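Local atomic coordinates of putative histidinol-phosphate aminotransferase (Erwinia carotovora atroseptica, PDB entry 3LY1), a protein that probably acts as a pyridoxal-phosphate-dependent transaminase, with histidinol phosphate as a putative substrate. Residues L207-S212 with V222-A227. Residues are numbered along the deposited sequence; the frame is centred on the assembly and turned at random. Where two conformers were deposited one is given.
With PLP (pyridoxal-5'-phosphate), chain E; EDO (1,2-ethanediol), chain H.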
# COMPACT_ATOMS: atom_id res chain seq x y z
N LEU A 207 17.52 -6.01 2.29
CA LEU A 207 17.78 -4.81 1.52
C LEU A 207 16.47 -4.21 1.13
O LEU A 207 15.59 -4.88 0.57
CB LEU A 207 18.56 -5.15 0.27
CG LEU A 207 18.78 -4.09 -0.79
CD1 LEU A 207 19.48 -2.85 -0.20
CD2 LEU A 207 19.59 -4.69 -1.92
N LEU A 208 16.33 -2.93 1.39
CA LEU A 208 15.13 -2.19 0.99
C LEU A 208 15.52 -1.17 -0.05
O LEU A 208 16.53 -0.42 0.11
CB LEU A 208 14.52 -1.49 2.18
CG LEU A 208 13.98 -2.38 3.30
CD1 LEU A 208 13.53 -1.51 4.40
CD2 LEU A 208 12.86 -3.38 2.82
N LYS A 209 14.70 -1.13 -1.10
CA LYS A 209 14.87 -0.19 -2.18
C LYS A 209 13.52 0.39 -2.60
O LYS A 209 12.46 -0.12 -2.23
CB LYS A 209 15.64 -0.82 -3.36
CG LYS A 209 17.18 -0.91 -3.08
CD LYS A 209 18.01 -1.42 -4.26
CE LYS A 209 18.05 -0.38 -5.40
NZ LYS A 209 18.95 0.80 -5.09
N THR A 210 13.57 1.50 -3.33
CA THR A 210 12.37 2.25 -3.69
C THR A 210 12.54 2.85 -5.08
O THR A 210 13.66 3.08 -5.49
CB THR A 210 12.07 3.37 -2.68
OG1 THR A 210 10.82 4.01 -3.02
CG2 THR A 210 13.20 4.39 -2.64
N PHE A 211 11.43 3.09 -5.79
CA PHE A 211 11.41 3.86 -7.04
C PHE A 211 11.18 5.38 -6.81
O PHE A 211 11.03 6.16 -7.76
CB PHE A 211 10.35 3.30 -7.97
CG PHE A 211 10.74 2.02 -8.67
CD1 PHE A 211 10.62 0.77 -8.05
CD2 PHE A 211 11.22 2.06 -9.95
CE1 PHE A 211 10.98 -0.39 -8.73
CE2 PHE A 211 11.57 0.89 -10.64
CZ PHE A 211 11.46 -0.33 -10.03
N SER A 212 11.10 5.78 -5.55
CA SER A 212 10.68 7.12 -5.16
C SER A 212 11.77 8.20 -5.40
O SER A 212 11.45 9.37 -5.37
CB SER A 212 10.27 7.16 -3.69
OG SER A 212 9.06 6.48 -3.45
N VAL A 222 5.95 2.58 -5.23
CA VAL A 222 6.54 1.31 -5.61
C VAL A 222 7.89 1.17 -4.95
O VAL A 222 8.79 1.96 -5.18
CB VAL A 222 6.69 1.15 -7.17
CG1 VAL A 222 7.08 -0.29 -7.53
CG2 VAL A 222 5.40 1.59 -7.94
N GLY A 223 8.04 0.16 -4.10
CA GLY A 223 9.32 -0.21 -3.56
C GLY A 223 9.39 -1.71 -3.44
O GLY A 223 8.47 -2.41 -3.89
N TYR A 224 10.47 -2.22 -2.86
CA TYR A 224 10.65 -3.66 -2.72
C TYR A 224 11.72 -4.00 -1.67
O TYR A 224 12.51 -3.13 -1.25
CB TYR A 224 10.95 -4.34 -4.07
CG TYR A 224 12.22 -3.89 -4.76
CD1 TYR A 224 12.26 -2.70 -5.48
CD2 TYR A 224 13.38 -4.65 -4.70
CE1 TYR A 224 13.41 -2.30 -6.13
CE2 TYR A 224 14.55 -4.23 -5.32
CZ TYR A 224 14.56 -3.07 -6.06
OH TYR A 224 15.72 -2.68 -6.68
N ALA A 225 11.65 -5.25 -1.21
CA ALA A 225 12.69 -5.87 -0.38
C ALA A 225 13.40 -6.98 -1.18
O ALA A 225 12.79 -7.67 -2.03
CB ALA A 225 12.12 -6.40 0.93
N VAL A 226 14.69 -7.14 -0.91
CA VAL A 226 15.49 -8.25 -1.41
C VAL A 226 16.05 -9.01 -0.21
O VAL A 226 16.59 -8.40 0.74
CB VAL A 226 16.61 -7.78 -2.34
CG1 VAL A 226 17.22 -8.99 -3.09
CG2 VAL A 226 16.10 -6.67 -3.31
N ALA A 227 15.84 -10.33 -0.17
CA ALA A 227 16.36 -11.12 0.94
C ALA A 227 16.35 -12.60 0.58
O ALA A 227 15.84 -12.99 -0.47
CB ALA A 227 15.54 -10.87 2.20
N1 PLP E . 13.98 5.12 3.42
C2 PLP E . 14.56 6.37 3.49
C2A PLP E . 15.98 6.47 3.99
C3 PLP E . 13.80 7.48 3.14
O3 PLP E . 14.37 8.71 3.23
C4 PLP E . 12.47 7.32 2.72
C4A PLP E . 11.67 8.50 2.21
O4A PLP E . 11.67 9.48 2.93
C5 PLP E . 11.89 6.05 2.66
C6 PLP E . 12.68 4.96 3.04
C5A PLP E . 10.46 5.82 2.23
O4P PLP E . 10.17 6.22 0.88
P PLP E . 9.06 5.46 0.01
O1P PLP E . 7.95 4.91 0.86
O2P PLP E . 9.87 4.39 -0.67
O3P PLP E . 8.62 6.55 -0.94
C1 EDO H . 15.02 -0.25 -8.71
O1 EDO H . 16.00 -0.07 -7.69
C2 EDO H . 15.63 -1.10 -9.81
O2 EDO H . 16.40 -0.23 -10.65
O HOH W 1 7.47 5.05 -5.24
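Leu207 and Val226 form a hydrogen-bonded antiparallel pair, each backbone N donating to the other's O. Leu208 faces Ala225 in the next, non-hydrogen-bonded pair, and its CD2 lies 3.6 Å from Ala225 CB. Lys209 pairs with Tyr224 through two backbone bonds. Its side chain runs alongside the tyrosine, and Lys209 CB sits over one ring face, 4.0 Å from the Tyr224 centroid, a CH-pi contact. Lys209 NZ forms a salt bridge with Glu184, while Tyr224 OH is hydrogen-bonded to His64 and to a 1,2-ethanediol, probably from the crystallisation liquor. At Thr210 the strand comes close to Gly223, CA to CA 3.9 Å. Thr210 OG1, anti to its backbone N (chi1 -175°), is turned to reach the phosphate. It donates to PLP O2P at 2.6 Å and accepts from Ser212 N, an ST turn. Phe211 N donates a hydrogen bond to Val222 O, which lies at the edge of the Phe211 ring. Phe211 CD1 packs 3.7 Å from Val222 CG1. In the loop after the strand, Ser212 OG donates to PLP O3P at 2.5 Å; a water links it to Val222 N. In the mixed sheet of the fold-type I large domain, strand 223-226 lies between 205-210 and 71-74. Helices 76-88 and 229-235 cover the Leu208 and Ala225 face; helix 50-63 touches Tyr224.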